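PDB 7L5I: trimethylamine-N-oxide reductase from Haemophilus influenzae, which probably catalyses the reduction of trimethylamine N-oxide and related oxides at a molybdenum centre held by two pyranopterin guanosine dinucleotides. Local coordinates for residues S226-G231 / Y388-V393; A40-I45 / N67-V72; G136-S141 / G166-K171; D433-P438 / V475-K480; K295-Y300 / I631-D636. All coordinates share one frame; numbering follows the deposited sequence.

Interaction 1 of 5, residues S226-G231 / Y388-V393; sequences STDQKG and YSNGGV
OD1 of the Asp228 carboxylate stands over one face of the Asn390 amide, almost straight above CG of Asn390 (3.1 Å), the carboxylate and amide planes 36° apart. At the amide edge, ND2 of Asn390 donates within its own plane to OG1 of Thr227 (3.0 Å) and also serves the carbonyl of Gly517. The other end is met differently: the backbone N of Gly231 reaches OD1 of Asn390 at 2.9 Å from above the carbonyl plane, 37° out of it, on the face that Asp228 covers. Two turns prepare this grip. OG1 of Thr227, anti to its own N (chi1 177°), also receives N of Gln229 in an ST turn, while OD1 of Asp228 takes N of Lys230 (2.8 Å) in an Asx turn. OD2 of Asp228 bonds Ser520, and a water donates both to this oxygen and to the carbonyl O of Asn390. Beside these bonds, CG2 of Val393 packs on CB of Lys230 at 3.8 Å. Asn390 is presented by a type I' turn, Tyr388 to Gly391, followed by a type II turn. The loop 388-393, downstream of strand 381-383, thus meets the junction where strand 226-227, an outermost strand of a mixed sheet beside strand 512-517, gives way to helix 230-240.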
# COMPACT_ATOMS: atom_id res chain seq x y z
N SER A 226 -11.97 -0.42 -7.73
CA SER A 226 -12.86 0.50 -7.02
C SER A 226 -13.57 -0.30 -5.94
O SER A 226 -14.18 -1.32 -6.23
CB SER A 226 -13.84 1.13 -8.02
OG SER A 226 -14.73 2.03 -7.40
N THR A 227 -13.51 0.16 -4.69
CA THR A 227 -14.03 -0.69 -3.62
C THR A 227 -15.49 -1.08 -3.83
O THR A 227 -16.35 -0.23 -4.08
CB THR A 227 -13.85 -0.04 -2.25
OG1 THR A 227 -14.44 -0.90 -1.26
CG2 THR A 227 -14.49 1.36 -2.15
N ASP A 228 -15.79 -2.38 -3.66
CA ASP A 228 -17.18 -2.86 -3.71
C ASP A 228 -17.97 -2.56 -2.45
O ASP A 228 -19.20 -2.73 -2.46
CB ASP A 228 -17.23 -4.36 -4.06
CG ASP A 228 -16.65 -5.29 -2.97
OD1 ASP A 228 -16.67 -4.98 -1.78
OD2 ASP A 228 -16.19 -6.40 -3.35
N GLN A 229 -17.31 -2.07 -1.40
CA GLN A 229 -17.90 -1.60 -0.14
C GLN A 229 -18.48 -2.73 0.69
O GLN A 229 -19.04 -2.46 1.76
CB GLN A 229 -18.98 -0.54 -0.40
CG GLN A 229 -18.47 0.57 -1.28
CD GLN A 229 -19.35 1.80 -1.30
OE1 GLN A 229 -18.95 2.85 -0.82
NE2 GLN A 229 -20.58 1.65 -1.83
N LYS A 230 -18.31 -3.99 0.29
CA LYS A 230 -18.93 -5.09 0.99
C LYS A 230 -18.07 -5.68 2.10
O LYS A 230 -18.62 -6.30 3.02
CB LYS A 230 -19.30 -6.20 0.01
CG LYS A 230 -20.32 -5.79 -1.05
CD LYS A 230 -21.62 -5.34 -0.42
CE LYS A 230 -22.63 -4.82 -1.44
NZ LYS A 230 -23.87 -4.39 -0.72
N GLY A 231 -16.75 -5.51 2.05
CA GLY A 231 -15.91 -6.03 3.11
C GLY A 231 -16.24 -5.40 4.45
O GLY A 231 -16.37 -6.08 5.47
N TYR A 388 -7.70 -5.99 3.02
CA TYR A 388 -7.28 -5.31 1.81
C TYR A 388 -8.30 -5.56 0.72
O TYR A 388 -8.54 -6.71 0.33
CB TYR A 388 -5.88 -5.77 1.37
CG TYR A 388 -5.48 -5.27 0.02
CD1 TYR A 388 -4.97 -3.97 -0.15
CD2 TYR A 388 -5.56 -6.08 -1.09
CE1 TYR A 388 -4.59 -3.51 -1.39
CE2 TYR A 388 -5.19 -5.63 -2.35
CZ TYR A 388 -4.70 -4.34 -2.49
OH TYR A 388 -4.32 -3.86 -3.71
N SER A 389 -8.90 -4.48 0.23
CA SER A 389 -9.70 -4.52 -1.00
C SER A 389 -10.75 -5.61 -1.00
O SER A 389 -11.02 -6.24 -2.01
CB SER A 389 -8.77 -4.64 -2.21
OG SER A 389 -7.92 -3.51 -2.26
N ASN A 390 -11.39 -5.81 0.16
CA ASN A 390 -12.61 -6.63 0.27
C ASN A 390 -12.33 -8.11 -0.02
O ASN A 390 -13.17 -8.83 -0.59
CB ASN A 390 -13.69 -6.08 -0.64
CG ASN A 390 -13.98 -4.64 -0.35
OD1 ASN A 390 -14.46 -4.30 0.72
ND2 ASN A 390 -13.61 -3.76 -1.26
N GLY A 391 -11.17 -8.58 0.41
CA GLY A 391 -10.90 -10.00 0.35
C GLY A 391 -11.96 -10.80 1.08
O GLY A 391 -12.42 -10.43 2.18
N GLY A 392 -12.39 -11.91 0.46
CA GLY A 392 -13.39 -12.76 1.05
C GLY A 392 -14.80 -12.49 0.61
O GLY A 392 -15.66 -13.35 0.79
N VAL A 393 -15.08 -11.33 0.03
CA VAL A 393 -16.42 -11.11 -0.51
C VAL A 393 -16.63 -12.10 -1.64
O VAL A 393 -15.77 -12.19 -2.55
CB VAL A 393 -16.59 -9.67 -1.01
CG1 VAL A 393 -17.96 -9.49 -1.66
CG2 VAL A 393 -16.42 -8.73 0.18
O HOH W 1 -13.95 -7.91 -3.32

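Interaction 2 of 5, residues A40-I45 / N67-V72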
# COMPACT_ATOMS: atom_id res chain seq x y z
N ALA A 40 -13.75 5.91 -8.26
CA ALA A 40 -12.40 6.11 -7.76
C ALA A 40 -11.99 4.85 -7.00
O ALA A 40 -12.79 3.93 -6.82
CB ALA A 40 -12.29 7.34 -6.85
N HIS A 41 -10.73 4.82 -6.52
CA HIS A 41 -10.33 3.71 -5.66
C HIS A 41 -11.30 3.56 -4.50
O HIS A 41 -11.56 2.44 -4.03
CB HIS A 41 -8.92 3.95 -5.14
CG HIS A 41 -7.83 3.83 -6.15
ND1 HIS A 41 -7.62 2.70 -6.91
CD2 HIS A 41 -6.84 4.69 -6.48
CE1 HIS A 41 -6.54 2.86 -7.65
NE2 HIS A 41 -6.04 4.06 -7.40
N TRP A 42 -11.87 4.68 -4.03
CA TRP A 42 -12.79 4.69 -2.91
C TRP A 42 -14.27 4.54 -3.33
O TRP A 42 -15.17 4.85 -2.54
CB TRP A 42 -12.57 5.99 -2.08
CG TRP A 42 -12.37 7.24 -2.90
CD1 TRP A 42 -13.34 8.05 -3.39
CD2 TRP A 42 -11.11 7.83 -3.31
NE1 TRP A 42 -12.80 9.09 -4.09
CE2 TRP A 42 -11.43 8.99 -4.05
CE3 TRP A 42 -9.77 7.50 -3.10
CZ2 TRP A 42 -10.45 9.80 -4.60
CZ3 TRP A 42 -8.80 8.30 -3.68
CH2 TRP A 42 -9.14 9.45 -4.40
N GLY A 43 -14.55 3.99 -4.52
CA GLY A 43 -15.87 3.48 -4.84
C GLY A 43 -16.51 4.15 -6.04
O GLY A 43 -15.98 5.10 -6.61
N SER A 44 -17.70 3.66 -6.37
CA SER A 44 -18.52 4.31 -7.39
C SER A 44 -19.09 5.60 -6.81
O SER A 44 -19.62 5.61 -5.70
CB SER A 44 -19.64 3.36 -7.82
OG SER A 44 -20.44 3.90 -8.88
N ILE A 45 -19.02 6.68 -7.59
CA ILE A 45 -19.32 8.03 -7.11
C ILE A 45 -20.42 8.64 -7.98
O ILE A 45 -20.30 8.63 -9.21
CB ILE A 45 -18.07 8.94 -7.20
CG1 ILE A 45 -16.88 8.32 -6.49
CG2 ILE A 45 -18.38 10.33 -6.64
CD1 ILE A 45 -17.15 7.89 -5.14
N ASN A 67 -18.22 6.84 3.69
CA ASN A 67 -16.87 6.93 3.16
C ASN A 67 -16.67 8.38 2.71
O ASN A 67 -17.01 8.75 1.58
CB ASN A 67 -16.67 5.95 2.03
CG ASN A 67 -15.23 5.90 1.61
OD1 ASN A 67 -14.48 6.83 1.85
ND2 ASN A 67 -14.82 4.79 1.00
N GLU A 68 -16.10 9.19 3.60
CA GLU A 68 -15.91 10.61 3.33
C GLU A 68 -14.96 10.87 2.18
O GLU A 68 -14.96 11.97 1.62
CB GLU A 68 -15.39 11.30 4.60
CG GLU A 68 -16.31 11.19 5.82
CD GLU A 68 -16.18 9.89 6.61
OE1 GLU A 68 -15.36 9.01 6.25
OE2 GLU A 68 -16.92 9.73 7.61
N LEU A 69 -14.14 9.88 1.77
CA LEU A 69 -13.27 10.08 0.63
C LEU A 69 -14.05 10.38 -0.64
O LEU A 69 -13.52 11.01 -1.55
CB LEU A 69 -12.38 8.85 0.41
CG LEU A 69 -11.57 8.40 1.62
CD1 LEU A 69 -10.76 7.16 1.22
CD2 LEU A 69 -10.65 9.48 2.12
N GLN A 70 -15.32 9.97 -0.70
CA GLN A 70 -16.15 10.15 -1.87
C GLN A 70 -16.70 11.56 -2.03
O GLN A 70 -17.36 11.83 -3.04
CB GLN A 70 -17.34 9.17 -1.81
CG GLN A 70 -16.92 7.70 -1.72
CD GLN A 70 -18.04 6.76 -1.30
OE1 GLN A 70 -19.03 7.17 -0.68
NE2 GLN A 70 -17.85 5.47 -1.59
N THR A 71 -16.47 12.44 -1.06
CA THR A 71 -17.22 13.68 -0.97
C THR A 71 -16.46 14.90 -1.48
O THR A 71 -16.99 16.01 -1.38
CB THR A 71 -17.67 13.94 0.48
OG1 THR A 71 -16.51 14.12 1.32
CG2 THR A 71 -18.52 12.78 1.01
N VAL A 72 -15.27 14.73 -2.06
CA VAL A 72 -14.44 15.89 -2.37
C VAL A 72 -14.00 15.97 -3.83
O VAL A 72 -12.93 16.50 -4.14
CB VAL A 72 -13.20 15.94 -1.43
CG1 VAL A 72 -13.64 16.25 0.01
CG2 VAL A 72 -12.40 14.64 -1.46
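With chi1 at 42° and chi2 at 86°, the Trp42 indole swings between its own backbone N and carbonyl carbon and turns a face to Leu69, while Gln70, extended beyond CG (chi2 165°), carries its amide up to the Trp42 backbone. CB of Leu69 stands 3.6 Å above the indole plane, toward the rim, in a CH-pi contact with the five-membered ring; the methyl of Ala40 covers the opposite face. The carbonyl O of Leu69 hovers over the same face as its CB, 3.3 Å from NE1 of Trp42, but the angle is too poor for a bond. NE2 of Gln70 donates to the carbonyl O of Trp42 at 2.9 Å, lying in the carbonyl plane, and this nitrogen is also bonded to OE1 of Gln229, which fixes the rotation of the amide. The aliphatic part of Gln70 is pressed by Ile45, whose CD1 comes 3.4 Å from CG of Gln70. At the start of the 3-10 segment 68-70, OD1 of Asn67 receives N of Leu69 in an Asx turn, and ND2 of Asn67 bonds the carbonyl of Arg221. Trp42 belongs to the type I turn Ala40 to Gly43, the beta-hairpin link between strands 35-40 and 43-50 of the antiparallel sheet in the N-terminal molybdopterin oxidoreductase region; the side chain of Leu69 comes to about 5 Å from a bound molybdopterin guanosine dinucleotide, placing this packing beside the cofactor site.

Interaction 3 of 5, residues G136-S141 / G166-K171; sequences GIFAGS and GFVGHK
Phe167 lays its ring against the methyl of Ala139, CD2 of Phe167 lying 3.7 Å from CB of Ala139, and continues along the Ala139 carbonyl. A chi1 of 65° holds this ring back over its own main chain, next to helix 153-163, where Gln158, Met161 and Asn162 touch it. The backbones run in broadly the same direction, 37° apart, joined by one bridge between Phe138 and Val168: N of Val168 donates to O of Ile137 (2.8 Å), and N of Ala139 to O of Val168 (3.1 Å). After strand 137-138 at the border of a mixed sheet, the chain passes through helix 153-163 and returns alongside in loop conformation before strand 170-171 pairs with 426-427. On the other side of the bridge the Phe138 ring comes near the carbonyls of Val168 and Gly169; O of Gly169 lies at the ring edge, 3.6 Å from CE1 of Phe138. N of Gly140 sits over the centre of that ring. The imidazole of His170 abuts Gly140, with ND1 of His170 3.5 Å from CA of Gly140. His170 also touches Tyr142, a residue of the pocket around the bound oxygen atom, while the carbonyl of Gly140 accepts from Arg154.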
# COMPACT_ATOMS: atom_id res chain seq x y z
N GLY A 136 19.72 3.32 -18.65
CA GLY A 136 19.90 4.60 -18.02
C GLY A 136 18.62 5.34 -17.67
O GLY A 136 18.69 6.45 -17.13
N ILE A 137 17.45 4.75 -17.92
CA ILE A 137 16.16 5.40 -17.68
C ILE A 137 15.39 4.58 -16.64
O ILE A 137 15.08 3.41 -16.89
CB ILE A 137 15.33 5.52 -18.97
CG1 ILE A 137 16.06 6.38 -19.99
CG2 ILE A 137 13.92 6.05 -18.67
CD1 ILE A 137 15.38 6.35 -21.34
N PHE A 138 15.04 5.20 -15.52
CA PHE A 138 14.20 4.54 -14.53
C PHE A 138 12.77 5.02 -14.70
O PHE A 138 12.50 6.22 -14.61
CB PHE A 138 14.65 4.80 -13.09
CG PHE A 138 13.83 4.05 -12.11
CD1 PHE A 138 13.95 2.65 -12.02
CD2 PHE A 138 12.86 4.68 -11.33
CE1 PHE A 138 13.17 1.93 -11.14
CE2 PHE A 138 12.07 3.94 -10.45
CZ PHE A 138 12.23 2.56 -10.37
N ALA A 139 11.85 4.09 -14.94
CA ALA A 139 10.43 4.41 -15.04
C ALA A 139 9.60 3.36 -14.31
O ALA A 139 8.47 3.06 -14.72
CB ALA A 139 10.00 4.54 -16.50
N GLY A 140 10.13 2.80 -13.22
CA GLY A 140 9.32 1.97 -12.33
C GLY A 140 8.08 2.70 -11.85
O GLY A 140 6.99 2.11 -11.77
N SER A 141 8.23 3.97 -11.49
CA SER A 141 7.10 4.87 -11.28
C SER A 141 6.05 4.28 -10.34
O SER A 141 4.86 4.33 -10.60
CB SER A 141 6.47 5.25 -12.62
OG SER A 141 5.43 6.20 -12.46
N GLY A 166 12.56 0.70 -24.18
CA GLY A 166 12.62 0.01 -22.90
C GLY A 166 13.04 0.94 -21.77
O GLY A 166 13.29 2.13 -21.96
N PHE A 167 13.09 0.37 -20.57
CA PHE A 167 13.40 1.12 -19.36
C PHE A 167 13.74 0.15 -18.26
O PHE A 167 13.44 -1.04 -18.33
CB PHE A 167 12.20 1.97 -18.92
CG PHE A 167 11.01 1.16 -18.50
CD1 PHE A 167 10.15 0.60 -19.45
CD2 PHE A 167 10.74 0.93 -17.17
CE1 PHE A 167 9.05 -0.18 -19.05
CE2 PHE A 167 9.65 0.15 -16.76
CZ PHE A 167 8.80 -0.38 -17.69
N VAL A 168 14.32 0.69 -17.18
CA VAL A 168 14.54 -0.07 -15.96
C VAL A 168 13.31 0.06 -15.06
O VAL A 168 12.91 1.17 -14.71
CB VAL A 168 15.78 0.44 -15.20
CG1 VAL A 168 15.95 -0.37 -13.93
CG2 VAL A 168 17.06 0.40 -16.06
N GLY A 169 12.75 -1.08 -14.64
CA GLY A 169 11.68 -1.09 -13.68
C GLY A 169 12.12 -1.68 -12.36
O GLY A 169 13.31 -1.60 -12.01
N HIS A 170 11.19 -2.29 -11.63
CA HIS A 170 11.45 -2.73 -10.27
C HIS A 170 10.77 -4.07 -10.00
O HIS A 170 10.01 -4.59 -10.82
CB HIS A 170 10.99 -1.67 -9.25
CG HIS A 170 9.51 -1.42 -9.25
ND1 HIS A 170 8.96 -0.18 -9.53
CD2 HIS A 170 8.46 -2.24 -8.98
CE1 HIS A 170 7.65 -0.26 -9.45
NE2 HIS A 170 7.31 -1.49 -9.11
N LYS A 171 11.05 -4.61 -8.82
CA LYS A 171 10.48 -5.85 -8.33
C LYS A 171 9.73 -5.60 -7.02
O LYS A 171 10.21 -4.87 -6.15
CB LYS A 171 11.57 -6.90 -8.07
CG LYS A 171 12.34 -7.32 -9.31
CD LYS A 171 13.49 -8.26 -8.95
CE LYS A 171 14.27 -8.72 -10.19
NZ LYS A 171 13.44 -9.50 -11.15

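Interaction 4 of 5, residues D433-P438 / V475-K480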
# COMPACT_ATOMS: atom_id res chain seq x y z
N ASP A 433 19.09 4.10 -2.85
CA ASP A 433 20.37 3.42 -2.93
C ASP A 433 20.84 3.28 -4.37
O ASP A 433 22.03 3.47 -4.66
CB ASP A 433 20.20 2.05 -2.25
CG ASP A 433 21.47 1.47 -1.67
OD1 ASP A 433 22.45 2.20 -1.42
OD2 ASP A 433 21.42 0.24 -1.42
N VAL A 434 19.92 2.93 -5.28
CA VAL A 434 20.28 2.76 -6.69
C VAL A 434 20.69 4.08 -7.31
O VAL A 434 21.69 4.18 -8.03
CB VAL A 434 19.09 2.14 -7.47
CG1 VAL A 434 19.30 2.24 -8.97
CG2 VAL A 434 18.86 0.70 -7.07
N LEU A 435 19.88 5.12 -7.10
CA LEU A 435 20.18 6.39 -7.74
C LEU A 435 21.53 6.93 -7.27
O LEU A 435 22.25 7.56 -8.05
CB LEU A 435 19.08 7.41 -7.44
CG LEU A 435 17.71 7.13 -8.07
CD1 LEU A 435 16.76 8.27 -7.68
CD2 LEU A 435 17.79 6.98 -9.59
N LEU A 436 21.88 6.68 -6.00
CA LEU A 436 23.12 7.19 -5.44
C LEU A 436 24.33 6.33 -5.79
O LEU A 436 25.44 6.86 -5.88
CB LEU A 436 23.02 7.26 -3.91
CG LEU A 436 22.10 8.32 -3.33
CD1 LEU A 436 21.73 8.05 -1.91
CD2 LEU A 436 22.79 9.70 -3.46
N HIS A 437 24.15 5.01 -5.95
CA HIS A 437 25.26 4.05 -5.92
C HIS A 437 25.23 3.06 -7.08
O HIS A 437 25.07 1.85 -6.88
CB HIS A 437 25.25 3.30 -4.59
CG HIS A 437 25.16 4.20 -3.40
ND1 HIS A 437 24.24 4.02 -2.39
CD2 HIS A 437 25.86 5.32 -3.08
CE1 HIS A 437 24.39 4.97 -1.48
NE2 HIS A 437 25.37 5.77 -1.87
N PRO A 438 25.42 3.54 -8.30
CA PRO A 438 25.45 2.60 -9.42
C PRO A 438 26.56 1.57 -9.26
O PRO A 438 27.65 1.87 -8.77
CB PRO A 438 25.70 3.50 -10.64
CG PRO A 438 26.09 4.80 -10.12
CD PRO A 438 25.54 4.94 -8.73
N VAL A 475 16.22 13.06 -1.06
CA VAL A 475 16.55 14.35 -1.67
C VAL A 475 17.92 14.29 -2.34
O VAL A 475 18.10 14.76 -3.47
CB VAL A 475 16.50 15.47 -0.62
CG1 VAL A 475 17.13 16.75 -1.19
CG2 VAL A 475 15.08 15.73 -0.18
N LYS A 476 18.91 13.72 -1.66
CA LYS A 476 20.24 13.58 -2.24
C LYS A 476 20.22 12.66 -3.45
O LYS A 476 20.89 12.94 -4.46
CB LYS A 476 21.21 13.06 -1.18
CG LYS A 476 21.36 14.01 -0.01
CD LYS A 476 21.56 15.45 -0.49
CE LYS A 476 21.98 16.39 0.63
NZ LYS A 476 20.95 17.44 0.87
N ALA A 477 19.48 11.56 -3.36
CA ALA A 477 19.39 10.62 -4.47
C ALA A 477 18.85 11.29 -5.73
O ALA A 477 19.31 11.01 -6.84
CB ALA A 477 18.49 9.45 -4.07
N PHE A 478 17.87 12.15 -5.57
CA PHE A 478 17.27 12.81 -6.72
C PHE A 478 18.12 13.93 -7.28
O PHE A 478 17.73 14.52 -8.30
CB PHE A 478 15.88 13.33 -6.35
CG PHE A 478 14.79 12.39 -6.74
CD1 PHE A 478 14.69 11.15 -6.12
CD2 PHE A 478 13.91 12.70 -7.75
CE1 PHE A 478 13.71 10.24 -6.49
CE2 PHE A 478 12.91 11.78 -8.14
CZ PHE A 478 12.82 10.56 -7.52
N GLN A 479 19.25 14.23 -6.67
CA GLN A 479 20.24 15.11 -7.30
C GLN A 479 21.12 14.38 -8.30
O GLN A 479 21.86 15.04 -9.03
CB GLN A 479 21.13 15.75 -6.24
CG GLN A 479 20.32 16.62 -5.31
CD GLN A 479 21.11 17.16 -4.14
OE1 GLN A 479 22.24 16.74 -3.87
NE2 GLN A 479 20.51 18.10 -3.43
N LYS A 480 21.05 13.07 -8.38
CA LYS A 480 21.98 12.33 -9.22
C LYS A 480 21.57 12.29 -10.69
O LYS A 480 22.43 12.40 -11.57
CB LYS A 480 22.16 10.91 -8.68
CG LYS A 480 22.93 10.83 -7.37
CD LYS A 480 24.28 11.51 -7.49
CE LYS A 480 25.25 11.12 -6.38
NZ LYS A 480 26.55 11.84 -6.55
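Leu435 and Leu436 make most of the apolar contact, gathering round the small side chain of Ala477. CB of Ala477 lies 4.0 Å from CB of Leu435 and 3.9 Å from CG of Leu436, so the methyl is wedged between successive leucines. A chi1 of -67° and a chi2 of -179° extend Leu435 far enough for its CD1 to reach CE1 of Phe478 at 3.8 Å, meeting the ring obliquely, whereas CD2 of Leu436 rests on the backbone of Ala477, 3.7 Å from its CA. Side chains also lie against main-chain oxygens: CB of Lys480 is 3.4 Å from O of Leu435, and CB of Leu435 is 3.7 Å from O of Ala477. Polar bonds run within each segment or to outside residues. ND1 of His437 donates to OD1 of Asp433 at 2.7 Å, in the imidazole plane, while CB of Leu436 covers the centre of one His437 face; Asp433 also forms salt bridges with Lys440 and Arg430. The C-terminal ends of helices 431-436 and 471-477 thus pack together beside strand 456-460, where Leu435 touches Val457 and Phe478 touches Trp459; helix 471-477 belongs to the beta-alpha-beta crossover from that strand to its parallel neighbour 483-488.

Interaction 5 of 5, residues K295-Y300 / I631-D636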
# COMPACT_ATOMS: atom_id res chain seq x y z
N LYS A 295 0.69 -34.35 8.61
CA LYS A 295 0.11 -34.63 7.31
C LYS A 295 0.24 -33.46 6.34
O LYS A 295 0.37 -33.68 5.14
CB LYS A 295 -1.36 -34.98 7.50
CG LYS A 295 -2.11 -35.40 6.25
CD LYS A 295 -3.51 -35.90 6.59
CE LYS A 295 -4.26 -36.31 5.33
NZ LYS A 295 -5.73 -36.46 5.53
N TYR A 296 0.24 -32.23 6.84
CA TYR A 296 0.11 -31.05 5.97
C TYR A 296 1.28 -30.08 6.04
O TYR A 296 1.28 -29.08 5.31
CB TYR A 296 -1.19 -30.31 6.33
CG TYR A 296 -2.46 -31.10 6.13
CD1 TYR A 296 -3.06 -31.23 4.88
CD2 TYR A 296 -3.07 -31.72 7.21
CE1 TYR A 296 -4.23 -31.94 4.72
CE2 TYR A 296 -4.24 -32.42 7.07
CZ TYR A 296 -4.81 -32.55 5.82
OH TYR A 296 -5.98 -33.26 5.70
N THR A 297 2.28 -30.34 6.88
CA THR A 297 3.42 -29.45 6.98
C THR A 297 4.72 -30.22 6.84
O THR A 297 4.77 -31.45 6.96
CB THR A 297 3.44 -28.66 8.30
OG1 THR A 297 3.93 -29.51 9.37
CG2 THR A 297 2.07 -28.14 8.65
N SER A 298 5.77 -29.48 6.54
CA SER A 298 7.13 -29.99 6.45
C SER A 298 7.99 -29.21 7.43
O SER A 298 7.97 -27.98 7.44
CB SER A 298 7.68 -29.86 5.03
OG SER A 298 8.99 -30.41 4.95
N GLY A 299 8.70 -29.93 8.30
CA GLY A 299 9.68 -29.31 9.15
C GLY A 299 9.20 -28.89 10.52
O GLY A 299 9.93 -28.16 11.21
N TYR A 300 8.01 -29.31 10.95
CA TYR A 300 7.51 -28.88 12.24
C TYR A 300 8.44 -29.32 13.37
O TYR A 300 8.67 -28.57 14.32
CB TYR A 300 6.09 -29.39 12.52
CG TYR A 300 5.72 -29.09 13.96
CD1 TYR A 300 5.41 -27.79 14.36
CD2 TYR A 300 5.80 -30.08 14.94
CE1 TYR A 300 5.14 -27.49 15.69
CE2 TYR A 300 5.53 -29.78 16.26
CZ TYR A 300 5.19 -28.49 16.63
OH TYR A 300 4.92 -28.18 17.96
N ILE A 631 2.94 -27.33 3.58
CA ILE A 631 3.31 -26.07 4.22
C ILE A 631 4.72 -26.16 4.79
O ILE A 631 4.99 -26.99 5.65
CB ILE A 631 2.31 -25.72 5.33
CG1 ILE A 631 0.90 -25.61 4.78
CG2 ILE A 631 2.72 -24.42 6.00
CD1 ILE A 631 -0.18 -25.58 5.86
N GLU A 632 5.60 -25.25 4.38
CA GLU A 632 7.02 -25.34 4.73
C GLU A 632 7.27 -24.49 5.97
O GLU A 632 7.61 -23.31 5.89
CB GLU A 632 7.90 -24.92 3.55
CG GLU A 632 7.67 -25.74 2.31
CD GLU A 632 8.87 -26.58 1.91
OE1 GLU A 632 10.00 -26.03 1.82
OE2 GLU A 632 8.68 -27.80 1.67
N ILE A 633 7.10 -25.11 7.12
CA ILE A 633 7.50 -24.47 8.38
C ILE A 633 9.01 -24.34 8.45
O ILE A 633 9.53 -23.31 8.87
CB ILE A 633 6.93 -25.25 9.57
CG1 ILE A 633 5.41 -25.15 9.56
CG2 ILE A 633 7.52 -24.72 10.87
CD1 ILE A 633 4.73 -25.94 10.67
N PHE A 634 9.73 -25.38 8.05
CA PHE A 634 11.15 -25.30 7.75
C PHE A 634 11.29 -25.37 6.23
O PHE A 634 10.75 -26.29 5.60
CB PHE A 634 11.92 -26.44 8.40
CG PHE A 634 13.42 -26.31 8.26
CD1 PHE A 634 14.05 -26.78 7.14
CD2 PHE A 634 14.17 -25.72 9.25
CE1 PHE A 634 15.42 -26.66 7.01
CE2 PHE A 634 15.54 -25.59 9.13
CZ PHE A 634 16.16 -26.06 8.00
N SER A 635 11.98 -24.39 5.66
CA SER A 635 12.26 -24.33 4.23
C SER A 635 13.74 -24.60 4.03
O SER A 635 14.59 -23.77 4.38
CB SER A 635 11.89 -22.98 3.65
OG SER A 635 12.45 -22.85 2.35
N ASP A 636 14.06 -25.77 3.46
CA ASP A 636 15.46 -26.07 3.16
C ASP A 636 16.00 -25.10 2.11
O ASP A 636 17.18 -24.74 2.16
CB ASP A 636 15.56 -27.52 2.68
CG ASP A 636 16.98 -28.07 2.75
OD1 ASP A 636 17.54 -28.14 3.86
OD2 ASP A 636 17.50 -28.47 1.69
O HOH W 2 11.36 -28.70 4.83
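Residues 297-298 and 631-632 form a short parallel ladder in which N of Ile631 bonds O of Tyr296 (3.0 Å), N of Ser298 bonds O of Ile631 (2.8 Å) and, after an inverse gamma turn centred on Glu632, N of Phe634 bonds O of Ser298 (3.2 Å), an oxygen to which N of Ile633 adds a weak bond. Thr297 and Ile631 share one face of the ladder, CG2 of Thr297 lying 4.1 Å from CB of Ile631. With CG1 anti to its carbonyl carbon (chi1 -67°) and the chain extended, Ile633 sends CD1 to within 3.8 Å of CB of Thr297; the same methyl meets the Tyr300 ring at its edge. OG1 of Thr297 turns back to the carbonyl of Leu293 in the preceding helix. Ser298 and Glu632 occupy the other face: OG of Ser298 shares a water with O of Phe634, and OE2 of Glu632 bonds Ser628. Beyond the strands, CB of Phe634 rests on CA of Gly299 at 3.7 Å, where a glycine lets the two chains come close. Gly299 lies just before helix 300-307, and OG of Ser635 caps helix 636-641 through N of Val638. The arrangement is a two-stranded parallel sheet between helix ends that joins regions more than 300 residues apart, with Thr297 and Ile631 packed on helix 359-372.

How the interactions relate
From the N terminus, interaction 2 closes first, a short loop through strands 43-50 and 53-59, and interaction 3 follows, closing the excursion through helix 153-163. Interaction 1 then joins 226-231 to 388-393, and interaction 5 opens inside that span and closes only at 631-636, so the two cross. Interaction 4 falls wholly within the span of interaction 5. Interactions 1 and 2 are in direct touch, tying the N-terminal hairpin sheet to the mixed sheet of strand 226-227. Interactions 3 and 4, nearest atoms about 5 Å apart, both border strand 456-460. Interaction 5 stands apart, its centre about 32 Å or more from the others.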